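Local coordinates for protein type VI secretion system component (Escherichia coli O6, PDB 2P5Z) that is a component of the type VI secretion system that resembles the T4 phage tail proteins gp27 and gp5 and probably forms part of the cell-puncturing device, at residues P112-A115 and L116-R119; S98-Q101 and D102-R105. All coordinates share one frame; numbering follows the deposited sequence.

Contact 1 of 2, residues P112-A115 and L116-R119; sequences PRMA and LLTR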
# COMPACT_ATOMS: atom_id res chain seq x y z
N PRO A 112 -8.14 -10.09 22.25
CA PRO A 112 -9.47 -10.35 22.79
C PRO A 112 -10.33 -11.10 21.75
O PRO A 112 -9.91 -11.28 20.59
CB PRO A 112 -10.02 -8.94 23.00
CG PRO A 112 -9.41 -8.17 21.93
CD PRO A 112 -8.01 -8.69 21.79
N ARG A 113 -11.50 -11.56 22.17
CA ARG A 113 -12.33 -12.38 21.30
C ARG A 113 -12.82 -11.57 20.08
O ARG A 113 -12.92 -12.12 18.98
CB ARG A 113 -13.50 -12.98 22.10
CG ARG A 113 -13.11 -14.14 23.01
CD ARG A 113 -14.19 -14.38 24.06
NE ARG A 113 -14.37 -13.20 24.92
CZ ARG A 113 -15.48 -12.93 25.62
NH1 ARG A 113 -16.54 -13.74 25.54
NH2 ARG A 113 -15.55 -11.84 26.38
N MET A 114 -13.04 -10.26 20.28
CA MET A 114 -13.36 -9.34 19.20
C MET A 114 -12.44 -9.46 18.01
O MET A 114 -12.91 -9.43 16.89
CB MET A 114 -13.42 -7.89 19.70
CG MET A 114 -13.88 -6.87 18.63
SD MET A 114 -14.05 -5.20 19.28
CE MET A 114 -15.34 -4.55 18.23
N ALA A 115 -11.13 -9.64 18.21
CA ALA A 115 -10.21 -9.88 17.09
C ALA A 115 -10.64 -11.01 16.17
O ALA A 115 -10.31 -11.01 14.99
CB ALA A 115 -8.82 -10.16 17.59
N LEU A 116 -11.40 -11.98 16.69
CA LEU A 116 -11.82 -13.11 15.87
C LEU A 116 -12.86 -12.76 14.81
O LEU A 116 -13.04 -13.54 13.89
CB LEU A 116 -12.32 -14.27 16.72
CG LEU A 116 -11.30 -14.86 17.68
CD1 LEU A 116 -12.04 -15.82 18.60
CD2 LEU A 116 -10.13 -15.55 16.94
N LEU A 117 -13.49 -11.58 14.91
CA LEU A 117 -14.38 -11.07 13.86
C LEU A 117 -13.69 -10.90 12.50
O LEU A 117 -14.35 -10.68 11.49
CB LEU A 117 -15.00 -9.71 14.20
CG LEU A 117 -15.74 -9.29 15.47
CD1 LEU A 117 -16.91 -8.40 15.10
CD2 LEU A 117 -16.15 -10.44 16.40
N THR A 118 -12.37 -10.99 12.48
CA THR A 118 -11.60 -10.88 11.25
C THR A 118 -11.69 -12.20 10.49
O THR A 118 -11.44 -12.26 9.30
CB THR A 118 -10.15 -10.46 11.60
OG1 THR A 118 -10.19 -9.10 12.05
CG2 THR A 118 -9.20 -10.53 10.44
N ARG A 119 -12.11 -13.25 11.18
CA ARG A 119 -12.16 -14.57 10.58
C ARG A 119 -13.43 -14.88 9.78
O ARG A 119 -13.50 -15.92 9.13
CB ARG A 119 -11.88 -15.65 11.64
CG ARG A 119 -10.44 -16.19 11.58
CD ARG A 119 -10.03 -16.93 12.85
NE ARG A 119 -11.07 -17.78 13.45
CZ ARG A 119 -11.30 -19.05 13.12
NH1 ARG A 119 -10.58 -19.65 12.17
NH2 ARG A 119 -12.27 -19.73 13.73
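Leu117 lays its branched end over the backbone and the inner part of the side chain of Met114, three residues earlier in the chain. Its CG comes within 4.4 Å of Met114 CG, and its CD2 lies 3.4 Å from Met114 O. The first torsion of Leu117 (chi1 -51°) sets CG beside its own backbone N, and this swings the branch back over the preceding turn. Met114 runs out extended, with CG opposite the backbone N (chi1 -175°), and its long flexible chain packs against Phe186, Phe188 and Ile199. Leu117, also buried, meets Leu172 of helix 171-182 and His143. One turn thus brings two apolar residues to the same side, where the rest of the fold covers them.

Leu116 touches Arg113 only at the carbonyl, its CB lying 3.2 Å from Arg113 O, and its side chain packs on Met63. Arg113 sends its guanidinium away from this neighbour to salt bridges with Asp149 and Glu197, so that a long, charged side chain ties the turn to strand 196-202.

Beneath these side chains the backbone winds tightly. Leu116 N donates to Arg113 O (2.8 Å), Leu117 N to Met114 O (3.0 Å), and Thr118 N to Ala115 O (3.2 Å). Ala115 enters this series through its carbonyl, the CB bond pointing away from 116-119, and Arg119 N continues it to Leu116 O. Consecutive bonds from residue i+3 back to residue i define a 3-10 helix, here the turn that follows strand 104-111 within the part related to phage tail baseplate hubs.

Contact 2 of 2, residues S98-Q101 and D102-R105; sequences SSSQ and DEAR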
# COMPACT_ATOMS: atom_id res chain seq x y z
N SER A 98 12.91 -21.91 20.11
CA SER A 98 14.20 -22.61 20.23
C SER A 98 14.11 -23.66 21.31
O SER A 98 13.12 -23.72 22.04
CB SER A 98 15.36 -21.66 20.57
OG SER A 98 15.07 -20.93 21.75
N SER A 99 15.15 -24.46 21.42
CA SER A 99 15.22 -25.47 22.47
C SER A 99 16.61 -25.56 23.02
O SER A 99 17.58 -25.58 22.29
CB SER A 99 14.80 -26.82 21.91
OG SER A 99 13.40 -26.83 21.66
N SER A 100 16.71 -25.62 24.34
CA SER A 100 17.99 -25.90 24.97
C SER A 100 18.03 -27.35 25.39
O SER A 100 17.20 -28.17 24.96
CB SER A 100 18.18 -25.02 26.20
OG SER A 100 18.40 -23.67 25.82
N GLN A 101 19.00 -27.65 26.25
CA GLN A 101 19.15 -28.96 26.86
C GLN A 101 17.97 -29.21 27.80
O GLN A 101 17.46 -30.32 27.86
CB GLN A 101 20.47 -29.01 27.65
CG GLN A 101 20.83 -30.38 28.24
CD GLN A 101 21.24 -31.40 27.18
OE1 GLN A 101 21.81 -31.04 26.15
NE2 GLN A 101 20.97 -32.67 27.44
N ASP A 102 17.53 -28.17 28.50
CA ASP A 102 16.52 -28.35 29.54
C ASP A 102 15.22 -27.58 29.37
O ASP A 102 14.24 -27.81 30.10
CB ASP A 102 17.15 -28.11 30.91
CG ASP A 102 18.16 -29.17 31.26
OD1 ASP A 102 17.73 -30.35 31.35
OD2 ASP A 102 19.37 -28.84 31.35
N GLU A 103 15.19 -26.68 28.40
CA GLU A 103 13.98 -25.92 28.17
C GLU A 103 13.71 -25.59 26.70
O GLU A 103 14.51 -25.89 25.82
CB GLU A 103 13.98 -24.65 29.03
CG GLU A 103 15.29 -23.90 29.03
CD GLU A 103 15.14 -22.49 29.55
OE1 GLU A 103 14.24 -22.27 30.41
OE2 GLU A 103 15.90 -21.59 29.10
N ALA A 104 12.54 -25.02 26.45
CA ALA A 104 12.22 -24.51 25.13
C ALA A 104 11.63 -23.14 25.28
O ALA A 104 11.06 -22.81 26.31
CB ALA A 104 11.28 -25.43 24.40
N ARG A 105 11.79 -22.32 24.24
CA ARG A 105 11.29 -20.95 24.22
C ARG A 105 10.07 -20.92 23.31
O ARG A 105 10.07 -21.55 22.25
CB ARG A 105 12.39 -20.03 23.71
CG ARG A 105 12.14 -18.55 23.78
CD ARG A 105 13.45 -17.86 23.47
NE ARG A 105 13.34 -16.82 22.43
CZ ARG A 105 13.95 -16.86 21.25
NH1 ARG A 105 14.73 -17.88 20.92
NH2 ARG A 105 13.78 -15.87 20.38
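This is the closing end of a beta hairpin, where strand 85-99 reverses into strand 104-111 at the surface end of the hub-like part, far from the centre of the chain. The two arms run antiparallel. Ser98 and Arg105 form a hydrogen-bonded pair, with Arg105 N donating a hydrogen bond to Ser98 O at 2.9 Å. Ser99 and Ala104 follow as a non-hydrogen-bonded pair whose CA atoms are 4.1 Å apart; here Ser99 OG rests 3.7 Å from Ala104 CB, and the hydroxyl is hydrogen-bonded to His96. These two small side chains lie side by side on one face, the methyl next to the hydroxyl oxygen.

Beyond it Ser100 N donates to Glu103 O (2.7 Å, N-H...O angle 157°). Gln101 and Asp102 occupy the two corner positions with backbone angles of a type I turn, and polar residues suit this solvent-facing place. Their side chains pass at a slant, the amide and carboxylate planes 73° apart, with Gln101 CG 3.8 Å from Asp102 OD2. Lys54 reaches the turn from the same chain and hydrogen-bonds to Ser100 O, giving that carbonyl a partner outside the hairpin.

Arg105 adds a side-chain link across the strands on the face it shares with Ser98. Its NE is held by Gln48, so the guanidinium has one partner on each of two elements. A bend at chi3 brings NH1 back to the serine, and the hydroxyl meets the guanidinium edge slightly off its plane, Arg105 NH1 to Ser98 OG being 3.2 Å.

How the contacts relate
Following the chain from the N terminus, contact 2 comes first: strand 85-99 runs out to the periphery, 98-101 and 102-105 turn it back, and strand 104-111 returns inward. Contact 1 begins directly after that strand, at 112-115, and leads on to strand 124-127. The two are therefore in series; neither encloses nor crosses the other. Strand 104-111 connects them, with the hairpin turn at its start and the 3-10 turn beyond its end; their centres lie about 32 Å apart and their nearest atoms about 21 Å, so they do not touch. Contact 2 joins neighbouring antiparallel strands, whereas contact 1 brings the chain against strands 185-191 and 196-202 and helix 171-182.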